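Local coordinates for NreA protein (Staphylococcus carnosus subsp. carnosus TM300, PDB 4IUH) that probably serves as a cytosolic GAF-domain nitrate receptor in the staphylococcal nitrate regulation system, at residues S52-W57 against I71-P75; R89-E93 against L143-T149; I121-K125 against L156-E162. All coordinates share one frame. Residue numbers count along the deposited sequence, not the author numbering.

Contact 1 of 3, residues S52-W57 against I71-P75; sequences SAVIKW and IVLRP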
ATOM      1  N   SER A  52      -2.483   9.433 -19.764  1.00 47.14           N
ATOM      2  CA  SER A  52      -1.210   9.236 -19.089  1.00 44.90           C
ATOM      3  C   SER A  52      -1.234   7.916 -18.336  1.00 41.96           C
ATOM      4  O   SER A  52      -2.236   7.203 -18.349  1.00 41.73           O
ATOM      5  CB  SER A  52      -0.965  10.367 -18.095  1.00 43.31           C
ATOM      6  OG  SER A  52      -1.931  10.335 -17.056  1.00 40.72           O
ATOM      7  N   ALA A  53      -0.131   7.595 -17.674  1.00 32.95           N
ATOM      8  CA  ALA A  53      -0.092   6.424 -16.813  1.00 30.32           C
ATOM      9  C   ALA A  53      -0.989   6.650 -15.598  1.00 27.59           C
ATOM     10  O   ALA A  53      -1.144   7.778 -15.134  1.00 27.12           O
ATOM     11  CB  ALA A  53       1.332   6.129 -16.378  1.00 29.49           C
ATOM     12  N   VAL A  54      -1.596   5.579 -15.103  1.00 26.21           N
ATOM     13  CA  VAL A  54      -2.387   5.651 -13.881  1.00 23.83           C
ATOM     14  C   VAL A  54      -1.925   4.593 -12.893  1.00 21.63           C
ATOM     15  O   VAL A  54      -1.223   3.650 -13.261  1.00 22.19           O
ATOM     16  CB  VAL A  54      -3.889   5.437 -14.147  1.00 24.87           C
ATOM     17  CG1 VAL A  54      -4.452   6.571 -14.985  1.00 27.22           C
ATOM     18  CG2 VAL A  54      -4.128   4.079 -14.813  1.00 26.26           C
ATOM     19  N   ILE A  55      -2.331   4.751 -11.639  1.00 19.49           N
ATOM     20  CA  ILE A  55      -2.043   3.765 -10.612  1.00 17.67           C
ATOM     21  C   ILE A  55      -3.317   3.053 -10.193  1.00 17.48           C
ATOM     22  O   ILE A  55      -4.351   3.681  -9.954  1.00 17.55           O
ATOM     23  CB  ILE A  55      -1.406   4.413  -9.370  1.00 15.73           C
ATOM     24  CG1 ILE A  55      -0.089   5.094  -9.748  1.00 16.38           C
ATOM     25  CG2 ILE A  55      -1.197   3.371  -8.269  1.00 14.21           C
ATOM     26  CD1 ILE A  55       1.043   4.127 -10.050  1.00 16.90           C
ATOM     27  N   LYS A  56      -3.245   1.731 -10.122  1.00 17.64           N
ATOM     28  CA  LYS A  56      -4.368   0.940  -9.657  1.00 17.83           C
ATOM     29  C   LYS A  56      -3.886  -0.028  -8.590  1.00 16.54           C
ATOM     30  O   LYS A  56      -2.727  -0.461  -8.600  1.00 16.28           O
ATOM     31  CB  LYS A  56      -5.003   0.169 -10.815  1.00 20.43           C
ATOM     32  CG  LYS A  56      -5.772   1.025 -11.813  1.00 22.28           C
ATOM     33  CD  LYS A  56      -6.428   0.161 -12.880  1.00 25.26           C
ATOM     34  CE  LYS A  56      -7.187   1.012 -13.895  1.00 27.55           C
ATOM     35  NZ  LYS A  56      -7.756   0.206 -15.025  1.00 31.00           N
ATOM     36  N   TRP A  57      -4.767  -0.354  -7.656  1.00 16.09           N
ATOM     37  CA  TRP A  57      -4.486  -1.426  -6.718  1.00 15.58           C
ATOM     38  C   TRP A  57      -4.719  -2.759  -7.439  1.00 17.73           C
ATOM     39  O   TRP A  57      -5.825  -3.300  -7.451  1.00 19.19           O
ATOM     40  CB  TRP A  57      -5.342  -1.282  -5.458  1.00 14.79           C
ATOM     41  CG  TRP A  57      -5.041  -0.018  -4.688  1.00 13.02           C
ATOM     42  CD1 TRP A  57      -5.754   1.150  -4.709  1.00 12.98           C
ATOM     43  CD2 TRP A  57      -3.938   0.203  -3.808  1.00 11.53           C
ATOM     44  NE1 TRP A  57      -5.167   2.084  -3.882  1.00 11.54           N
ATOM     45  CE2 TRP A  57      -4.051   1.522  -3.313  1.00 10.65           C
ATOM     46  CE3 TRP A  57      -2.873  -0.596  -3.367  1.00 11.20           C
ATOM     47  CZ2 TRP A  57      -3.130   2.062  -2.409  1.00  9.53           C
ATOM     48  CZ3 TRP A  57      -1.962  -0.057  -2.471  1.00 10.07           C
ATOM     49  CH2 TRP A  57      -2.096   1.260  -2.007  1.00  9.26           C
ATOM     50  N   ILE A  71     -10.744   1.911  -7.982  1.00 22.00           N
ATOM     51  CA  ILE A  71      -9.871   3.045  -7.715  1.00 20.01           C
ATOM     52  C   ILE A  71      -8.863   3.241  -8.842  1.00 20.10           C
ATOM     53  O   ILE A  71      -8.112   2.330  -9.193  1.00 19.92           O
ATOM     54  CB  ILE A  71      -9.141   2.885  -6.370  1.00 17.51           C
ATOM     55  CG1 ILE A  71     -10.157   2.846  -5.227  1.00 17.77           C
ATOM     56  CG2 ILE A  71      -8.143   4.013  -6.160  1.00 15.90           C
ATOM     57  CD1 ILE A  71      -9.539   2.558  -3.872  1.00 15.85           C
ATOM     58  N   VAL A  72      -8.877   4.432  -9.427  1.00 20.82           N
ATOM     59  CA  VAL A  72      -7.902   4.803 -10.444  1.00 21.23           C
ATOM     60  C   VAL A  72      -7.293   6.145 -10.067  1.00 20.20           C
ATOM     61  O   VAL A  72      -7.978   7.169 -10.025  1.00 21.14           O
ATOM     62  CB  VAL A  72      -8.525   4.912 -11.844  1.00 24.29           C
ATOM     63  CG1 VAL A  72      -7.435   5.142 -12.880  1.00 25.00           C
ATOM     64  CG2 VAL A  72      -9.320   3.662 -12.174  1.00 25.94           C
ATOM     65  N   LEU A  73      -6.000   6.128  -9.780  1.00 18.63           N
ATOM     66  CA  LEU A  73      -5.311   7.321  -9.329  1.00 17.90           C
ATOM     67  C   LEU A  73      -4.510   7.948 -10.457  1.00 19.42           C
ATOM     68  O   LEU A  73      -3.739   7.272 -11.141  1.00 19.83           O
ATOM     69  CB  LEU A  73      -4.383   6.975  -8.162  1.00 15.64           C
ATOM     70  CG  LEU A  73      -5.047   6.288  -6.965  1.00 14.33           C
ATOM     71  CD1 LEU A  73      -4.005   5.822  -5.982  1.00 12.60           C
ATOM     72  CD2 LEU A  73      -6.026   7.230  -6.281  1.00 14.59           C
ATOM     73  N   ARG A  74      -4.701   9.247 -10.652  1.00 20.64           N
ATOM     74  CA  ARG A  74      -3.828  10.010 -11.524  1.00 22.27           C
ATOM     75  C   ARG A  74      -2.450  10.074 -10.849  1.00 20.82           C
ATOM     76  O   ARG A  74      -2.338   9.830  -9.650  1.00 18.76           O
ATOM     77  CB  ARG A  74      -4.414  11.409 -11.768  1.00 24.24           C
ATOM     78  CG  ARG A  74      -5.543  11.456 -12.808  1.00 26.77           C
ATOM     79  CD  ARG A  74      -6.186  12.846 -12.881  1.00 28.87           C
ATOM     80  NE  ARG A  74      -6.865  13.091 -14.158  1.00 32.19           N
ATOM     81  CZ  ARG A  74      -7.209  14.297 -14.613  1.00 34.99           C
ATOM     82  NH1 ARG A  74      -6.938  15.385 -13.898  1.00 34.89           N
ATOM     83  NH2 ARG A  74      -7.821  14.425 -15.785  1.00 38.28           N
ATOM     84  N   PRO A  75      -1.396  10.379 -11.624  1.00 22.28           N
ATOM     85  CA  PRO A  75      -0.047  10.496 -11.061  1.00 21.58           C
ATOM     86  C   PRO A  75       0.017  11.390  -9.819  1.00 20.59           C
ATOM     87  O   PRO A  75      -0.466  12.518  -9.834  1.00 21.84           O
ATOM     88  CB  PRO A  75       0.742  11.138 -12.204  1.00 24.38           C
ATOM     89  CG  PRO A  75       0.056  10.670 -13.429  1.00 25.98           C
ATOM     90  CD  PRO A  75      -1.403  10.596 -13.083  1.00 25.11           C
TER
HETATM   91  O   HOH W   1      -7.572   0.015  -8.270  1.00 11.20           O
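I55 and L73 sit across from each other at the middle, CB to CB at 4.1 Å, and both side chains meet A80 of helix 78-86. Two residues further along, W57 continues this apolar face: its CD1 lies 4.0 Å from CG2 of I71, which meets the edge of the indole. On the other face V54 CB packs 3.8 Å from V72 CG1, and the extended K56 chain follows, with CE 3.8 Å from V72 CG2, before NZ goes on to a salt bridge with E47. The backbones run antiparallel and I55 with L73 forms a hydrogen-bonded pair: I55 N to L73 O is 2.9 Å and L73 N to I55 O is 3.0 Å, both nearly straight. At one end a water bridges W57 N (2.9 Å) and I71 O (2.6 Å); at the other P75 CD rests 3.5 Å from A53 O. A single beta bridge thus lays loop 71-75 along outermost strand 54-61 of the GAF-domain sheet.

Contact 2 of 3, residues R89-E93 against L143-T149; sequences RKIVE and LPEGSTT
In this GAF domain a loop of two beta turns, following strand 128-138, packs beside the short edge strand 90-92. The backbones are not paired: E93 and L143 have CA atoms 6.3 Å apart, I91 and T148 6.8 Å. L143 (chi1 m, chi2 t) points its CB toward the strand, placing CD1 3.7 Å from I91 CG2 and 3.4 Å from E93 OE1. A water accepts from L143 N (2.7 Å) and donates to E93 O (3.1 Å) and E93 OE1 (2.8 Å). P144 opens a type II turn closed by S147, whose N (3.1 Å) and OG (2.7 Å) both bond to P144 O; G146 takes the positive phi of 86°. A type I turn follows from G146 to T149, with T149 N 2.9 Å from G146 O. T148 CB meets I91 CD1 at 3.5 Å. R89 (chi1 p) carries its guanidinium to E162, where NE makes a salt bridge; its NH1 donates to F150 O and, at 2.7 Å, to T148 O.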
ATOM      1  N   ARG A  89       8.448   5.542   3.168  1.00 15.25           N
ATOM      2  CA  ARG A  89       7.252   4.877   3.679  1.00 13.50           C
ATOM      3  C   ARG A  89       6.385   5.820   4.498  1.00 13.06           C
ATOM      4  O   ARG A  89       6.878   6.817   5.013  1.00 14.37           O
ATOM      5  CB  ARG A  89       7.610   3.615   4.478  1.00 13.95           C
ATOM      6  CG  ARG A  89       8.379   3.855   5.768  1.00 15.66           C
ATOM      7  CD  ARG A  89       8.904   2.532   6.311  1.00 16.63           C
ATOM      8  NE  ARG A  89       9.735   1.855   5.318  1.00 17.39           N
ATOM      9  CZ  ARG A  89      10.091   0.575   5.370  1.00 18.21           C
ATOM     10  NH1 ARG A  89       9.699  -0.197   6.377  1.00 18.39           N
ATOM     11  NH2 ARG A  89      10.846   0.067   4.406  1.00 19.20           N
ATOM     12  N   LYS A  90       5.092   5.517   4.587  1.00 24.39           N
ATOM     13  CA  LYS A  90       4.191   6.259   5.467  1.00 23.68           C
ATOM     14  C   LYS A  90       3.574   5.328   6.498  1.00 23.07           C
ATOM     15  O   LYS A  90       3.025   4.281   6.156  1.00 22.19           O
ATOM     16  CB  LYS A  90       3.081   6.965   4.684  1.00 22.49           C
ATOM     17  CG  LYS A  90       2.165   7.803   5.591  1.00 22.49           C
ATOM     18  CD  LYS A  90       1.022   8.469   4.822  1.00 21.97           C
ATOM     19  CE  LYS A  90       0.230   9.434   5.711  1.00 22.75           C
ATOM     20  NZ  LYS A  90       1.109  10.474   6.332  1.00 24.44           N
ATOM     21  N   ILE A  91       3.668   5.712   7.764  1.00 20.17           N
ATOM     22  CA  ILE A  91       3.174   4.877   8.851  1.00 20.26           C
ATOM     23  C   ILE A  91       2.056   5.577   9.611  1.00 20.46           C
ATOM     24  O   ILE A  91       2.221   6.699  10.098  1.00 21.54           O
ATOM     25  CB  ILE A  91       4.305   4.497   9.820  1.00 21.99           C
ATOM     26  CG1 ILE A  91       5.357   3.663   9.087  1.00 22.41           C
ATOM     27  CG2 ILE A  91       3.757   3.726  11.004  1.00 22.64           C
ATOM     28  CD1 ILE A  91       6.746   3.827   9.628  1.00 24.65           C
ATOM     29  N   VAL A  92       0.909   4.913   9.697  1.00 13.01           N
ATOM     30  CA  VAL A  92      -0.221   5.464  10.425  1.00 13.65           C
ATOM     31  C   VAL A  92      -0.708   4.488  11.482  1.00 14.64           C
ATOM     32  O   VAL A  92      -1.423   3.538  11.169  1.00 14.19           O
ATOM     33  CB  VAL A  92      -1.384   5.798   9.491  1.00 12.65           C
ATOM     34  CG1 VAL A  92      -2.484   6.513  10.276  1.00 13.81           C
ATOM     35  CG2 VAL A  92      -0.898   6.649   8.332  1.00 11.91           C
ATOM     36  N   GLU A  93      -0.325   4.737  12.732  1.00 29.52           N
ATOM     37  CA  GLU A  93      -0.706   3.867  13.842  1.00 31.04           C
ATOM     38  C   GLU A  93      -2.206   3.935  14.109  1.00 31.45           C
ATOM     39  O   GLU A  93      -2.817   2.934  14.463  1.00 32.19           O
ATOM     40  CB  GLU A  93       0.060   4.245  15.116  1.00 33.23           C
ATOM     41  CG  GLU A  93       1.570   4.352  14.950  1.00 33.46           C
ATOM     42  CD  GLU A  93       2.281   3.012  15.041  1.00 34.11           C
ATOM     43  OE1 GLU A  93       1.603   1.973  15.228  1.00 34.23           O
ATOM     44  OE2 GLU A  93       3.529   2.997  14.929  1.00 34.76           O
ATOM     45  N   LEU A 143      -0.598  -1.868  14.660  1.00 20.66           N
ATOM     46  CA  LEU A 143       0.437  -2.342  13.760  1.00 19.67           C
ATOM     47  C   LEU A 143       1.363  -3.261  14.546  1.00 21.93           C
ATOM     48  O   LEU A 143       1.739  -2.940  15.671  1.00 23.71           O
ATOM     49  CB  LEU A 143       1.241  -1.172  13.204  1.00 18.17           C
ATOM     50  CG  LEU A 143       0.517  -0.195  12.288  1.00 16.13           C
ATOM     51  CD1 LEU A 143       1.434   0.974  11.938  1.00 15.43           C
ATOM     52  CD2 LEU A 143       0.032  -0.901  11.019  1.00 14.83           C
ATOM     53  N   PRO A 144       1.728  -4.407  13.958  1.00 23.27           N
ATOM     54  CA  PRO A 144       2.658  -5.329  14.617  1.00 25.75           C
ATOM     55  C   PRO A 144       3.987  -4.641  14.882  1.00 26.16           C
ATOM     56  O   PRO A 144       4.393  -3.781  14.101  1.00 24.28           O
ATOM     57  CB  PRO A 144       2.832  -6.461  13.598  1.00 25.65           C
ATOM     58  CG  PRO A 144       2.355  -5.919  12.310  1.00 22.87           C
ATOM     59  CD  PRO A 144       1.306  -4.891  12.636  1.00 21.73           C
ATOM     60  N   GLU A 145       4.639  -4.999  15.979  1.00 46.61           N
ATOM     61  CA  GLU A 145       5.883  -4.352  16.360  1.00 47.80           C
ATOM     62  C   GLU A 145       6.967  -4.548  15.308  1.00 47.29           C
ATOM     63  O   GLU A 145       7.182  -5.660  14.820  1.00 47.85           O
ATOM     64  CB  GLU A 145       6.364  -4.875  17.711  1.00 51.67           C
ATOM     65  CG  GLU A 145       7.679  -4.274  18.164  1.00 53.60           C
ATOM     66  CD  GLU A 145       7.954  -4.532  19.626  1.00 57.60           C
ATOM     67  OE1 GLU A 145       7.013  -4.394  20.436  1.00 58.27           O
ATOM     68  OE2 GLU A 145       9.107  -4.877  19.964  1.00 60.31           O
ATOM     69  N   GLY A 146       7.642  -3.459  14.958  1.00 71.61           N
ATOM     70  CA  GLY A 146       8.743  -3.518  14.019  1.00 71.58           C
ATOM     71  C   GLY A 146       8.298  -3.426  12.575  1.00 68.70           C
ATOM     72  O   GLY A 146       9.128  -3.316  11.672  1.00 68.51           O
ATOM     73  N   SER A 147       6.985  -3.452  12.354  1.00 56.46           N
ATOM     74  CA  SER A 147       6.437  -3.385  10.998  1.00 54.10           C
ATOM     75  C   SER A 147       6.699  -2.032  10.336  1.00 52.66           C
ATOM     76  O   SER A 147       6.330  -1.811   9.183  1.00 50.96           O
ATOM     77  CB  SER A 147       4.938  -3.717  10.986  1.00 52.91           C
ATOM     78  OG  SER A 147       4.171  -2.709  11.620  1.00 52.14           O
ATOM     79  N   THR A 148       7.344  -1.134  11.071  1.00 42.82           N
ATOM     80  CA  THR A 148       7.750   0.150  10.528  1.00 42.21           C
ATOM     81  C   THR A 148       9.109   0.030   9.839  1.00 43.69           C
ATOM     82  O   THR A 148       9.401   0.746   8.890  1.00 43.58           O
ATOM     83  CB  THR A 148       7.829   1.209  11.638  1.00 43.50           C
ATOM     84  OG1 THR A 148       8.955   0.945  12.485  1.00 46.23           O
ATOM     85  CG2 THR A 148       6.549   1.199  12.469  1.00 42.94           C
ATOM     86  N   THR A 149       9.931  -0.891  10.331  1.00 23.58           N
ATOM     87  CA  THR A 149      11.264  -1.133   9.800  1.00 25.38           C
ATOM     88  C   THR A 149      11.211  -2.338   8.835  1.00 24.98           C
ATOM     89  O   THR A 149      12.240  -2.873   8.398  1.00 26.84           O
ATOM     90  CB  THR A 149      12.254  -1.362  10.972  1.00 28.72           C
ATOM     91  OG1 THR A 149      13.552  -0.853  10.640  1.00 30.78           O
ATOM     92  CG2 THR A 149      12.329  -2.842  11.379  1.00 30.25           C
TER
HETATM   93  O   HOH W   2      -0.877   0.710  15.482  1.00 15.79           O

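Contact 3 of 3, residues I121-K125 against L156-E162; sequences IPLWK and LGSFTDE
The C-terminal tail lies antiparallel along the end of strand 115-125, next to outermost strand 90-92 in the GAF sheet, and makes a single beta bridge with it. The tail enters through a type II' turn from L156 to F159, with G157 at phi 68° and psi -131°. The register sets L123 opposite D161 (CA-CA 5.2 Å) and W124 opposite T160 (5.0 Å). I121 puts CG2 3.8 Å from D161 CB. P122 CG lies 3.5 Å from OE2 of E162, which is salt-bridged to R89, and P122 O receives a CA-H...O contact from D161 CA at 3.5 Å. L123 (chi1 m, chi2 t) faces the interior, where its CD2 meets L156 CD2 at 4.0 Å and L123 CD1 sits over the F159 ring, 4.2 Å from F159 CD2. W124 forms the hydrogen-bonded pair: its N to T160 O is 2.7 Å, T160 N to W124 O 3.0 Å. With chi1 m and chi2 66° its indole folds back along the tail, CD1 3.5 Å from D161 C and D161 O over one face; NE1, buried, finds no hydrogen-bond partner. K125 CB touches the edge of the F159 ring, 4.2 Å from F159 CE1.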
ATOM      1  N   ILE A 121       4.500   1.203   1.877  1.00 10.28           N
ATOM      2  CA  ILE A 121       5.926   1.144   1.570  1.00 11.56           C
ATOM      3  C   ILE A 121       6.217   1.288   0.081  1.00 11.96           C
ATOM      4  O   ILE A 121       5.662   0.556  -0.736  1.00 11.80           O
ATOM      5  CB  ILE A 121       6.551  -0.158   2.094  1.00 12.67           C
ATOM      6  CG1 ILE A 121       6.390  -0.239   3.613  1.00 12.79           C
ATOM      7  CG2 ILE A 121       8.015  -0.235   1.729  1.00 14.43           C
ATOM      8  CD1 ILE A 121       6.641  -1.619   4.165  1.00 13.95           C
ATOM      9  N   PRO A 122       7.104   2.229  -0.272  1.00 12.89           N
ATOM     10  CA  PRO A 122       7.510   2.430  -1.666  1.00 13.81           C
ATOM     11  C   PRO A 122       8.163   1.192  -2.241  1.00 15.06           C
ATOM     12  O   PRO A 122       9.049   0.614  -1.609  1.00 16.16           O
ATOM     13  CB  PRO A 122       8.524   3.577  -1.581  1.00 15.19           C
ATOM     14  CG  PRO A 122       8.999   3.564  -0.162  1.00 15.47           C
ATOM     15  CD  PRO A 122       7.811   3.137   0.645  1.00 13.62           C
ATOM     16  N   LEU A 123       7.695   0.779  -3.415  1.00 16.52           N
ATOM     17  CA  LEU A 123       8.286  -0.328  -4.141  1.00 17.77           C
ATOM     18  C   LEU A 123       9.230   0.209  -5.212  1.00 19.73           C
ATOM     19  O   LEU A 123       8.813   0.946  -6.109  1.00 19.73           O
ATOM     20  CB  LEU A 123       7.198  -1.173  -4.798  1.00 17.35           C
ATOM     21  CG  LEU A 123       6.167  -1.830  -3.882  1.00 15.97           C
ATOM     22  CD1 LEU A 123       5.177  -2.638  -4.709  1.00 16.30           C
ATOM     23  CD2 LEU A 123       6.852  -2.706  -2.823  1.00 16.64           C
ATOM     24  N   TRP A 124      10.499  -0.168  -5.118  1.00 20.82           N
ATOM     25  CA  TRP A 124      11.497   0.271  -6.081  1.00 23.27           C
ATOM     26  C   TRP A 124      11.819  -0.815  -7.092  1.00 25.27           C
ATOM     27  O   TRP A 124      11.933  -1.990  -6.748  1.00 25.72           O
ATOM     28  CB  TRP A 124      12.776   0.701  -5.370  1.00 24.96           C
ATOM     29  CG  TRP A 124      12.628   1.961  -4.585  1.00 23.88           C
ATOM     30  CD1 TRP A 124      11.856   2.152  -3.476  1.00 21.61           C
ATOM     31  CD2 TRP A 124      13.279   3.209  -4.839  1.00 25.51           C
ATOM     32  NE1 TRP A 124      11.983   3.442  -3.027  1.00 21.69           N
ATOM     33  CE2 TRP A 124      12.852   4.113  -3.846  1.00 24.09           C
ATOM     34  CE3 TRP A 124      14.181   3.652  -5.811  1.00 28.41           C
ATOM     35  CZ2 TRP A 124      13.297   5.429  -3.795  1.00 25.51           C
ATOM     36  CZ3 TRP A 124      14.619   4.962  -5.763  1.00 29.82           C
ATOM     37  CH2 TRP A 124      14.178   5.836  -4.764  1.00 28.38           C
ATOM     38  N   LYS A 125      11.946  -0.402  -8.346  1.00 30.38           N
ATOM     39  CA  LYS A 125      12.409  -1.269  -9.413  1.00 32.57           C
ATOM     40  C   LYS A 125      13.553  -0.527 -10.090  1.00 35.55           C
ATOM     41  O   LYS A 125      13.420   0.658 -10.409  1.00 35.43           O
ATOM     42  CB  LYS A 125      11.288  -1.549 -10.412  1.00 32.03           C
ATOM     43  CG  LYS A 125      11.680  -2.548 -11.488  1.00 34.83           C
ATOM     44  CD  LYS A 125      10.961  -2.290 -12.805  1.00 35.77           C
ATOM     45  CE  LYS A 125       9.470  -2.532 -12.682  1.00 33.41           C
ATOM     46  NZ  LYS A 125       8.796  -2.527 -14.015  1.00 34.97           N
ATOM     47  N   LEU A 156       9.134  -9.999  -2.468  1.00 27.48           N
ATOM     48  CA  LEU A 156       8.110  -9.562  -3.403  1.00 26.00           C
ATOM     49  C   LEU A 156       8.732  -9.374  -4.783  1.00 27.41           C
ATOM     50  O   LEU A 156       8.683  -8.285  -5.356  1.00 26.08           O
ATOM     51  CB  LEU A 156       7.470  -8.256  -2.914  1.00 22.86           C
ATOM     52  CG  LEU A 156       6.110  -7.907  -3.512  1.00 21.37           C
ATOM     53  CD1 LEU A 156       5.075  -8.938  -3.104  1.00 21.96           C
ATOM     54  CD2 LEU A 156       5.680  -6.515  -3.096  1.00 18.76           C
ATOM     55  N   GLY A 157       9.330 -10.438  -5.304  1.00 30.49           N
ATOM     56  CA  GLY A 157       9.918 -10.416  -6.629  1.00 32.51           C
ATOM     57  C   GLY A 157      11.149  -9.537  -6.746  1.00 32.94           C
ATOM     58  O   GLY A 157      12.071  -9.624  -5.935  1.00 33.82           O
ATOM     59  N   SER A 158      11.158  -8.684  -7.765  1.00 48.50           N
ATOM     60  CA  SER A 158      12.301  -7.826  -8.045  1.00 49.58           C
ATOM     61  C   SER A 158      12.206  -6.483  -7.326  1.00 46.74           C
ATOM     62  O   SER A 158      13.086  -5.634  -7.464  1.00 47.62           O
ATOM     63  CB  SER A 158      12.427  -7.594  -9.555  1.00 51.54           C
ATOM     64  OG  SER A 158      11.367  -6.780 -10.040  1.00 49.30           O
ATOM     65  N   PHE A 159      11.140  -6.286  -6.561  1.00 31.01           N
ATOM     66  CA  PHE A 159      10.948  -5.015  -5.873  1.00 28.74           C
ATOM     67  C   PHE A 159      11.815  -4.916  -4.625  1.00 29.10           C
ATOM     68  O   PHE A 159      12.094  -5.914  -3.965  1.00 30.13           O
ATOM     69  CB  PHE A 159       9.477  -4.803  -5.516  1.00 25.90           C
ATOM     70  CG  PHE A 159       8.575  -4.689  -6.711  1.00 25.69           C
ATOM     71  CD1 PHE A 159       8.894  -3.837  -7.755  1.00 26.46           C
ATOM     72  CD2 PHE A 159       7.418  -5.444  -6.796  1.00 25.12           C
ATOM     73  CE1 PHE A 159       8.069  -3.733  -8.861  1.00 26.69           C
ATOM     74  CE2 PHE A 159       6.586  -5.348  -7.899  1.00 25.39           C
ATOM     75  CZ  PHE A 159       6.911  -4.492  -8.936  1.00 26.14           C
ATOM     76  N   THR A 160      12.261  -3.703  -4.328  1.00 25.41           N
ATOM     77  CA  THR A 160      12.949  -3.423  -3.078  1.00 25.70           C
ATOM     78  C   THR A 160      12.278  -2.212  -2.445  1.00 23.22           C
ATOM     79  O   THR A 160      11.376  -1.606  -3.045  1.00 21.52           O
ATOM     80  CB  THR A 160      14.456  -3.139  -3.288  1.00 28.78           C
ATOM     81  OG1 THR A 160      14.624  -1.958  -4.080  1.00 28.91           O
ATOM     82  CG2 THR A 160      15.146  -4.310  -3.981  1.00 31.70           C
ATOM     83  N   ASP A 161      12.695  -1.861  -1.233  1.00 23.32           N
ATOM     84  CA  ASP A 161      12.147  -0.669  -0.600  1.00 21.50           C
ATOM     85  C   ASP A 161      13.150   0.480  -0.632  1.00 23.15           C
ATOM     86  O   ASP A 161      14.156   0.412  -1.340  1.00 25.55           O
ATOM     87  CB  ASP A 161      11.627  -0.957   0.813  1.00 20.42           C
ATOM     88  CG  ASP A 161      12.660  -1.619   1.705  1.00 22.71           C
ATOM     89  OD1 ASP A 161      12.280  -2.526   2.476  1.00 22.57           O
ATOM     90  OD2 ASP A 161      13.845  -1.230   1.654  1.00 24.98           O
ATOM     91  N   GLU A 162      12.870   1.530   0.132  1.00 27.64           N
ATOM     92  CA  GLU A 162      13.669   2.751   0.090  1.00 30.06           C
ATOM     93  C   GLU A 162      14.998   2.605   0.827  1.00 30.71           C
ATOM     94  O   GLU A 162      15.934   3.375   0.606  1.00 31.96           O
ATOM     95  CB  GLU A 162      12.875   3.930   0.666  1.00 30.16           C
ATOM     96  CG  GLU A 162      12.689   3.910   2.180  1.00 27.88           C
ATOM     97  CD  GLU A 162      11.538   3.027   2.644  1.00 24.41           C
ATOM     98  OE1 GLU A 162      10.915   3.365   3.674  1.00 21.04           O
ATOM     99  OE2 GLU A 162      11.254   1.994   1.996  1.00 24.17           O
TER

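Overall arrangement
All three contacts join loop or tail segments to strands of one antiparallel sheet. Contact 1 works on outermost strand 54-61; contact 2 involves the opposite outermost strand, 90-92, on the far side of the chain's centre, and their centres lie about 25 Å apart. Contacts 2 and 3, with centres about 16 Å apart, touch directly: R89 NE reaches E162 OE1 at 2.5 Å, and R89 CA packs 3.5 Å from P122 CD. Strand 90-92 pairs with A120 and M118, so tail 156-162 takes up the same edge of strand 115-125 further along. Contact 3 stays about 8 Å from contact 1 at the nearest atoms. The crystal holds bound iodide, part of none of these contacts.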